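Local coordinates for protein dTDP-4-dehydrorhamnose 3-epimerase (Streptomyces niveus, PDB 2C0Z) that epimerises a dTDP-linked 4-keto-6-deoxy sugar at C3, acting together with NovU on the deoxysugar branch of novobiocin biosynthesis, at residues 55-60 and 140-145; 157-162 and 180-185; 131-136 and 165-170. All blocks are in the same frame, centred on the assembly; numbering follows the deposited sequence.

Interaction 1: 55-60 and 140-145; sequences AQANLS and CYLSSG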
loop_
_atom_site.group_PDB
_atom_site.type_symbol
_atom_site.label_atom_id
_atom_site.label_comp_id
_atom_site.label_asym_id
_atom_site.label_seq_id
_atom_site.Cartn_x
_atom_site.Cartn_y
_atom_site.Cartn_z
ATOM N N ALA A 55 1.955 11.319 -2.154
ATOM C CA ALA A 55 1.099 12.303 -1.524
ATOM C C ALA A 55 -0.051 11.680 -0.727
ATOM O O ALA A 55 -0.496 12.219 0.296
ATOM C CB ALA A 55 0.565 13.233 -2.599
ATOM N N GLN A 56 -0.591 10.576 -1.217
ATOM C CA GLN A 56 -1.715 9.940 -0.534
ATOM C C GLN A 56 -1.681 8.448 -0.804
ATOM O O GLN A 56 -1.231 8.014 -1.839
ATOM C CB GLN A 56 -3.030 10.566 -0.999
ATOM C CG GLN A 56 -4.230 10.341 -0.121
ATOM C CD GLN A 56 -5.428 11.224 -0.533
ATOM O OE1 GLN A 56 -5.333 12.471 -0.603
ATOM N NE2 GLN A 56 -6.535 10.599 -0.769
ATOM N N ALA A 57 -2.145 7.651 0.155
ATOM C CA ALA A 57 -2.326 6.212 -0.048
ATOM C C ALA A 57 -3.762 5.919 0.315
ATOM O O ALA A 57 -4.262 6.412 1.335
ATOM C CB ALA A 57 -1.366 5.390 0.801
ATOM N N ASN A 58 -4.438 5.144 -0.527
ATOM C CA ASN A 58 -5.843 4.805 -0.356
ATOM C C ASN A 58 -6.062 3.314 -0.484
ATOM O O ASN A 58 -5.234 2.595 -1.061
ATOM C CB ASN A 58 -6.708 5.490 -1.420
ATOM C CG ASN A 58 -6.762 7.010 -1.249
ATOM O OD1 ASN A 58 -6.040 7.719 -1.886
ATOM N ND2 ASN A 58 -7.685 7.481 -0.454
ATOM N N LEU A 59 -7.176 2.870 0.084
ATOM C CA LEU A 59 -7.691 1.507 -0.086
ATOM C C LEU A 59 -9.144 1.592 -0.477
ATOM O O LEU A 59 -9.873 2.461 -0.024
ATOM C CB LEU A 59 -7.509 0.657 1.169
ATOM C CG LEU A 59 -6.065 0.275 1.475
ATOM C CD1 LEU A 59 -5.842 0.105 2.944
ATOM C CD2 LEU A 59 -5.692 -0.979 0.770
ATOM N N SER A 60 -9.574 0.702 -1.362
ATOM C CA SER A 60 -11.002 0.562 -1.641
ATOM C C SER A 60 -11.363 -0.901 -1.573
ATOM O O SER A 60 -10.579 -1.746 -1.970
ATOM C CB SER A 60 -11.355 1.172 -2.981
ATOM O OG SER A 60 -10.802 0.472 -4.032
ATOM N N CYS A 140 -5.273 -1.109 -3.473
ATOM C CA CYS A 140 -4.436 -0.161 -2.781
ATOM C C CYS A 140 -3.830 0.774 -3.816
ATOM O O CYS A 140 -3.358 0.312 -4.873
ATOM C CB CYS A 140 -3.345 -0.900 -2.014
ATOM S SG CYS A 140 -2.291 0.166 -1.032
ATOM N N TYR A 141 -3.866 2.072 -3.555
ATOM C CA TYR A 141 -3.451 3.083 -4.516
ATOM C C TYR A 141 -2.446 3.988 -3.832
ATOM O O TYR A 141 -2.677 4.415 -2.697
ATOM C CB TYR A 141 -4.634 4.025 -4.931
ATOM C CG TYR A 141 -5.971 3.446 -5.291
ATOM C CD1 TYR A 141 -6.778 2.886 -4.323
ATOM C CD2 TYR A 141 -6.460 3.538 -6.585
ATOM C CE1 TYR A 141 -8.042 2.398 -4.621
ATOM C CE2 TYR A 141 -7.729 3.053 -6.904
ATOM C CZ TYR A 141 -8.505 2.480 -5.916
ATOM O OH TYR A 141 -9.769 1.974 -6.195
ATOM N N LEU A 142 -1.350 4.281 -4.509
ATOM C CA LEU A 142 -0.442 5.353 -4.126
ATOM C C LEU A 142 -0.575 6.467 -5.160
ATOM O O LEU A 142 -0.517 6.200 -6.374
ATOM C CB LEU A 142 0.985 4.857 -4.059
ATOM C CG LEU A 142 1.213 3.526 -3.331
ATOM C CD1 LEU A 142 2.687 3.136 -3.383
ATOM C CD2 LEU A 142 0.745 3.597 -1.901
ATOM N N SER A 143 -0.811 7.685 -4.688
ATOM C CA SER A 143 -1.094 8.825 -5.578
ATOM C C SER A 143 -0.072 9.923 -5.352
ATOM O O SER A 143 0.342 10.166 -4.225
ATOM C CB SER A 143 -2.500 9.384 -5.321
ATOM O OG SER A 143 -3.525 8.425 -5.600
ATOM N N SER A 144 0.271 10.619 -6.439
ATOM C CA SER A 144 1.216 11.731 -6.396
ATOM C C SER A 144 0.612 13.063 -5.972
ATOM O O SER A 144 1.336 14.032 -5.829
ATOM C CB SER A 144 1.879 11.902 -7.764
ATOM O OG SER A 144 0.940 12.440 -8.711
ATOM N N GLY A 145 -0.694 13.145 -5.817
ATOM C CA GLY A 145 -1.340 14.337 -5.286
ATOM C C GLY A 145 -2.448 13.987 -4.336
ATOM O O GLY A 145 -3.004 12.879 -4.370
HETATM O O HOH W 1 -3.917 7.350 -3.118
#
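Strands 56-60 and 140-143 pair antiparallel in the RmlC-like cupin barrel. N58 and Y141 are paired, their side chains on the same face, and both belong to the presumed active site. By similarity Y141 is the proton donor, and Q56, A57 and N58 bind substrate. N58 and Y141 form a hydrogen-bonded pair: N58 N gives to Y141 O, and Y141 N gives to N58 O, each at 2.9 Å. Q56 and S143 form the next such pair. There S143 O takes two donors, A55 N at 2.9 Å and Q56 N at 3.2 Å, in a classic beta bulge. At the bulge A55 CB lies 3.4 Å from S144 C. The side chains of Q56, N58, Y141 and S143 share one face of the sheet; those of A57, L59, C140 and L142 lie on the opposite one. On the latter, L59 CD2 lies 3.6 Å from C140 CB. On the Y141 face, Q56 NE2 reaches an in-plane lone pair of N58 OD1, while Q56 OE1 accepts from the backbone of Y147. In the conformer given, S143 OG is hydrogen-bonded to K81 NZ. The strand of Q56 to S60 also pairs with a strand of the second subunit, whose L36 O accepts from N58 ND2. The Y141 CG is anti to the carbonyl carbon (chi1 -46°). The ring edge meets N58 O in plane, 3.6 Å from CD1. Beyond it, Y141 OH shares a 2.8 Å hydrogen bond with S60 OG, and either hydroxyl could donate.

Interaction 2: 157-162 and 180-185; sequences PLDPEL and ALLLAE
The backbones come closest at D159 and L182, 5.5 Å between CA atoms, where the 157-162 loop passes the start of helix 183-188. L182 holds the N-cap position. The carboxylate of D159 carries the contact. Its CG is anti to the backbone N (chi1 176°), which brings the group up to the helix start. D159 OD1 accepts from L183 N at 2.8 Å, and the donor stands 52° above the carboxylate plane. L183 CB lies 3.4 Å from the same D159 OD1. D159 OD2 serves its own loop: its anti lone pair takes L162 N at 3.0 Å, and E161 N adds a weak bond. One carboxylate therefore ties the loop to itself and to the helix. A water extends the link. It donates to D159 OD1 and to E161 OE1, 2.8 Å away, and accepts from A184 N. A carboxylate at the N-terminal end of a helix would be favoured by the N-H groups there and by the helix dipole. There are also apolar contacts. L183 CD2 meets L162 CD2 at 4.1 Å, the two side chains crossing at about a right angle. P160 CD touches L182 CD2 at 3.9 Å. L183 also packs on L97 and Y104. E185 OE1 accepts from the N-cap N-H of L182, one half of a capping box; the leucine side chain has no polar atom for the reciprocal bond. The whole is typical of an Asx motif joined to helix N-terminal capping, with D159 of a separate loop supplying the acceptor for L183 N, next to the N-cap.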
loop_
_atom_site.group_PDB
_atom_site.type_symbol
_atom_site.label_atom_id
_atom_site.label_comp_id
_atom_site.label_asym_id
_atom_site.label_seq_id
_atom_site.Cartn_x
_atom_site.Cartn_y
_atom_site.Cartn_z
ATOM N N PRO A 157 -18.520 5.208 -17.307
ATOM C CA PRO A 157 -17.817 3.947 -17.604
ATOM C C PRO A 157 -18.492 3.071 -18.660
ATOM O O PRO A 157 -17.851 2.164 -19.185
ATOM C CB PRO A 157 -17.768 3.249 -16.238
ATOM C CG PRO A 157 -18.888 3.778 -15.499
ATOM C CD PRO A 157 -19.091 5.220 -15.944
ATOM N N LEU A 158 -19.753 3.366 -19.002
ATOM C CA LEU A 158 -20.423 2.689 -20.104
ATOM C C LEU A 158 -20.436 3.540 -21.384
ATOM O O LEU A 158 -21.207 3.271 -22.317
ATOM C CB LEU A 158 -21.853 2.279 -19.687
ATOM C CG LEU A 158 -21.966 1.482 -18.386
ATOM C CD1 LEU A 158 -23.441 1.072 -18.166
ATOM C CD2 LEU A 158 -21.104 0.289 -18.379
ATOM N N ASP A 159 -19.535 4.521 -21.468
ATOM C CA ASP A 159 -19.387 5.362 -22.659
ATOM C C ASP A 159 -19.292 4.511 -23.946
ATOM O O ASP A 159 -18.575 3.502 -23.977
ATOM C CB ASP A 159 -18.125 6.208 -22.558
ATOM C CG ASP A 159 -17.897 7.004 -23.794
ATOM O OD1 ASP A 159 -18.505 8.084 -23.890
ATOM O OD2 ASP A 159 -17.185 6.597 -24.748
ATOM N N PRO A 160 -20.000 4.905 -25.011
ATOM C CA PRO A 160 -20.018 4.114 -26.249
ATOM C C PRO A 160 -18.769 4.177 -27.164
ATOM O O PRO A 160 -18.586 3.249 -27.973
ATOM C CB PRO A 160 -21.247 4.670 -26.984
ATOM C CG PRO A 160 -21.325 6.063 -26.545
ATOM C CD PRO A 160 -20.891 6.078 -25.082
ATOM N N GLU A 161 -17.984 5.242 -27.104
ATOM C CA GLU A 161 -16.708 5.293 -27.825
ATOM C C GLU A 161 -15.722 4.321 -27.190
ATOM O O GLU A 161 -14.976 3.636 -27.896
ATOM C CB GLU A 161 -16.099 6.707 -27.832
ATOM C CG GLU A 161 -16.783 7.732 -28.703
ATOM C CD GLU A 161 -16.073 9.062 -28.652
ATOM O OE1 GLU A 161 -16.323 9.839 -27.710
ATOM O OE2 GLU A 161 -15.265 9.349 -29.564
ATOM N N LEU A 162 -15.687 4.273 -25.855
ATOM C CA LEU A 162 -14.799 3.348 -25.163
ATOM C C LEU A 162 -15.315 1.918 -25.270
ATOM O O LEU A 162 -14.549 1.008 -25.556
ATOM C CB LEU A 162 -14.646 3.767 -23.686
ATOM C CG LEU A 162 -14.156 5.198 -23.439
ATOM C CD1 LEU A 162 -14.148 5.504 -21.957
ATOM C CD2 LEU A 162 -12.755 5.449 -24.014
ATOM N N ALA A 180 -22.236 10.592 -14.855
ATOM C CA ALA A 180 -21.075 11.197 -15.491
ATOM C C ALA A 180 -21.289 11.414 -16.986
ATOM O O ALA A 180 -22.042 10.685 -17.629
ATOM C CB ALA A 180 -19.876 10.311 -15.304
ATOM N N LEU A 181 -20.576 12.411 -17.500
ATOM C CA LEU A 181 -20.616 12.755 -18.915
ATOM C C LEU A 181 -20.057 11.643 -19.763
ATOM O O LEU A 181 -19.109 10.951 -19.382
ATOM C CB LEU A 181 -19.782 13.998 -19.183
ATOM C CG LEU A 181 -20.265 15.338 -18.630
ATOM C CD1 LEU A 181 -19.475 16.454 -19.241
ATOM C CD2 LEU A 181 -21.683 15.530 -18.849
ATOM N N LEU A 182 -20.641 11.478 -20.939
ATOM C CA LEU A 182 -19.980 10.744 -22.019
ATOM C C LEU A 182 -18.650 11.380 -22.363
ATOM O O LEU A 182 -18.442 12.575 -22.173
ATOM C CB LEU A 182 -20.845 10.700 -23.252
ATOM C CG LEU A 182 -22.197 10.050 -23.047
ATOM C CD1 LEU A 182 -22.881 9.956 -24.403
ATOM C CD2 LEU A 182 -22.056 8.693 -22.430
ATOM N N LEU A 183 -17.738 10.560 -22.881
ATOM C CA LEU A 183 -16.429 11.047 -23.298
ATOM C C LEU A 183 -16.541 12.265 -24.248
ATOM O O LEU A 183 -15.887 13.260 -24.040
ATOM C CB LEU A 183 -15.624 9.916 -23.952
ATOM C CG LEU A 183 -14.215 10.286 -24.418
ATOM C CD1 LEU A 183 -13.339 10.526 -23.195
ATOM C CD2 LEU A 183 -13.644 9.210 -25.311
ATOM N N ALA A 184 -17.394 12.159 -25.256
ATOM C CA ALA A 184 -17.563 13.220 -26.245
ATOM C C ALA A 184 -18.192 14.468 -25.630
ATOM O O ALA A 184 -17.863 15.592 -26.050
ATOM C CB ALA A 184 -18.414 12.719 -27.412
ATOM N N GLU A 185 -19.064 14.272 -24.630
ATOM C CA GLU A 185 -19.643 15.402 -23.904
ATOM C C GLU A 185 -18.581 16.150 -23.091
ATOM O O GLU A 185 -18.567 17.375 -23.036
ATOM C CB GLU A 185 -20.811 14.949 -23.022
ATOM C CG GLU A 185 -22.002 14.446 -23.792
ATOM C CD GLU A 185 -23.038 13.761 -22.922
ATOM O OE1 GLU A 185 -22.747 13.401 -21.742
ATOM O OE2 GLU A 185 -24.167 13.562 -23.428
HETATM O O HOH W 2 -18.580 9.565 -26.157
#

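Interaction 3: 131-136 and 165-170; sequences CAISDE and DWPTGT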
loop_
_atom_site.group_PDB
_atom_site.type_symbol
_atom_site.label_atom_id
_atom_site.label_comp_id
_atom_site.label_asym_id
_atom_site.label_seq_id
_atom_site.Cartn_x
_atom_site.Cartn_y
_atom_site.Cartn_z
ATOM N N CYS A 131 -13.505 -3.103 -12.307
ATOM C CA CYS A 131 -14.642 -3.957 -11.974
ATOM C C CYS A 131 -14.122 -5.052 -11.030
ATOM O O CYS A 131 -13.206 -5.757 -11.395
ATOM C CB CYS A 131 -15.163 -4.617 -13.243
ATOM S SG CYS A 131 -16.618 -5.613 -12.966
ATOM N N ALA A 132 -14.734 -5.246 -9.869
ATOM C CA ALA A 132 -14.419 -6.374 -9.004
ATOM C C ALA A 132 -14.898 -7.684 -9.630
ATOM O O ALA A 132 -16.070 -7.804 -9.969
ATOM C CB ALA A 132 -15.054 -6.190 -7.643
ATOM N N ILE A 133 -13.989 -8.643 -9.773
ATOM C CA ILE A 133 -14.268 -9.967 -10.314
ATOM C C ILE A 133 -14.613 -10.918 -9.176
ATOM O O ILE A 133 -15.549 -11.747 -9.276
ATOM C CB ILE A 133 -13.021 -10.505 -11.072
ATOM C CG1 ILE A 133 -12.708 -9.691 -12.317
ATOM C CG2 ILE A 133 -13.199 -11.983 -11.409
ATOM C CD1 ILE A 133 -11.270 -9.985 -12.860
ATOM N N SER A 134 -13.866 -10.806 -8.086
ATOM C CA SER A 134 -14.106 -11.639 -6.916
ATOM C C SER A 134 -15.297 -11.131 -6.170
ATOM O O SER A 134 -15.772 -10.038 -6.385
ATOM C CB SER A 134 -12.891 -11.675 -5.995
ATOM O OG SER A 134 -12.414 -10.386 -5.696
ATOM N N ASP A 135 -15.811 -11.938 -5.265
ATOM C CA ASP A 135 -17.012 -11.548 -4.562
ATOM C C ASP A 135 -16.798 -10.180 -3.910
ATOM O O ASP A 135 -17.684 -9.328 -3.938
ATOM C CB ASP A 135 -17.385 -12.618 -3.531
ATOM C CG ASP A 135 -17.970 -13.874 -4.184
ATOM O OD1 ASP A 135 -18.455 -13.810 -5.352
ATOM O OD2 ASP A 135 -17.950 -14.969 -3.599
ATOM N N GLU A 136 -15.630 -9.983 -3.331
ATOM C CA GLU A 136 -15.173 -8.648 -2.908
ATOM C C GLU A 136 -13.726 -8.514 -3.316
ATOM O O GLU A 136 -13.040 -9.520 -3.372
ATOM C CB GLU A 136 -15.281 -8.446 -1.411
ATOM C CG GLU A 136 -16.724 -8.561 -0.884
ATOM C CD GLU A 136 -16.961 -7.899 0.472
ATOM O OE1 GLU A 136 -15.976 -7.645 1.217
ATOM O OE2 GLU A 136 -18.165 -7.635 0.795
ATOM N N ASP A 165 -15.243 -3.606 -22.150
ATOM C CA ASP A 165 -15.769 -4.959 -21.949
ATOM C C ASP A 165 -15.687 -5.362 -20.467
ATOM O O ASP A 165 -14.899 -6.222 -20.097
ATOM C CB ASP A 165 -14.963 -5.965 -22.814
ATOM C CG ASP A 165 -14.965 -5.623 -24.326
ATOM O OD1 ASP A 165 -16.071 -5.522 -24.933
ATOM O OD2 ASP A 165 -13.903 -5.447 -24.986
ATOM N N TRP A 166 -16.496 -4.717 -19.636
ATOM C CA TRP A 166 -16.558 -5.030 -18.203
ATOM C C TRP A 166 -17.019 -6.463 -18.016
ATOM O O TRP A 166 -18.035 -6.844 -18.603
ATOM C CB TRP A 166 -17.542 -4.094 -17.505
ATOM C CG TRP A 166 -17.180 -2.648 -17.583
ATOM C CD1 TRP A 166 -17.874 -1.680 -18.235
ATOM C CD2 TRP A 166 -16.043 -1.984 -16.978
ATOM N NE1 TRP A 166 -17.246 -0.462 -18.103
ATOM C CE2 TRP A 166 -16.131 -0.610 -17.324
ATOM C CE3 TRP A 166 -14.970 -2.402 -16.186
ATOM C CZ2 TRP A 166 -15.180 0.343 -16.906
ATOM C CZ3 TRP A 166 -14.032 -1.441 -15.755
ATOM C CH2 TRP A 166 -14.132 -0.096 -16.147
ATOM N N PRO A 167 -16.308 -7.240 -17.210
ATOM C CA PRO A 167 -16.656 -8.660 -16.999
ATOM C C PRO A 167 -17.782 -8.823 -15.983
ATOM O O PRO A 167 -17.598 -9.438 -14.923
ATOM C CB PRO A 167 -15.343 -9.254 -16.487
ATOM C CG PRO A 167 -14.729 -8.151 -15.698
ATOM C CD PRO A 167 -15.073 -6.880 -16.483
ATOM N N THR A 168 -18.918 -8.210 -16.279
ATOM C CA THR A 168 -20.155 -8.404 -15.540
ATOM C C THR A 168 -21.299 -8.044 -16.466
ATOM O O THR A 168 -21.164 -7.168 -17.336
ATOM C CB THR A 168 -20.198 -7.562 -14.247
ATOM O OG1 THR A 168 -21.481 -7.691 -13.613
ATOM C CG2 THR A 168 -20.068 -6.070 -14.523
ATOM N N GLY A 169 -22.407 -8.757 -16.294
ATOM C CA GLY A 169 -23.612 -8.493 -17.056
ATOM C C GLY A 169 -24.382 -7.336 -16.454
ATOM O O GLY A 169 -25.055 -6.602 -17.163
ATOM N N THR A 170 -24.271 -7.182 -15.138
ATOM C CA THR A 170 -25.002 -6.161 -14.389
ATOM C C THR A 170 -24.030 -5.275 -13.598
ATOM O O THR A 170 -23.839 -5.488 -12.385
ATOM C CB THR A 170 -26.021 -6.852 -13.424
HETATM O O HOH W 3 -17.724 -9.048 -12.111
#
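C131, at the end of strand 126-132, meets the loop residues W166, P167 and T168 with its side chain. Its CB points toward the loop. This atom lies 3.7 Å from W166 CE3, on the six-membered ring, approaching obliquely. The same CB is 4.0 Å from P167 CD. From there SG extends anti to the backbone N (chi1 -177°). The sulfur passes beside the proline ring, 4.0 Å from P167 CD, and ends 3.8 Å from the methyl CG2 of T168. That methyl sits between the backbone N and the carbonyl carbon, while T168 OG1 lies anti to N and accepts from T170 N in an ST turn. P167 is the centre of an inverse gamma turn, so the loop bends sharply where it meets the cysteine. Farther along, I133 CG1 adds a looser touch to P167 CG at 4.2 Å. The indole of W166 spreads over the five-stranded sheet, on V67, I70, F91 and V93, and its NE1 forms a hydrogen bond with P157 O. No direct hydrogen bond joins the two segments. One water bridges the backbones, donating to A132 O at 3.0 Å and to P167 O at 2.8 Å. The contact thus rests on van der Waals packing of a thiol and carbon groups, with a single water joining the two carbonyls, which could not bond to each other directly.

Interaction 1 holds presumed active-site residues, while interactions 2 and 3 hold none of them. Interactions 2 and 3 both involve the loop after strand 152-154, one against the start of helix 183-188, the other against the end of strand 126-132. They touch where L158 CD2 packs on W166 CD1 at 3.8 Å, though their centres are 19 Å apart. Interactions 1 and 3 adjoin in sequence through consecutive strands, yet their centres lie 22 Å apart. Interaction 2 stays about 13 Å from interaction 1 at the nearest atoms. Between side chains, Y141 is about 4 Å from H128. W166 is about 8 Å from H128. L162 is about 11 Å from H71, the presumed proton acceptor.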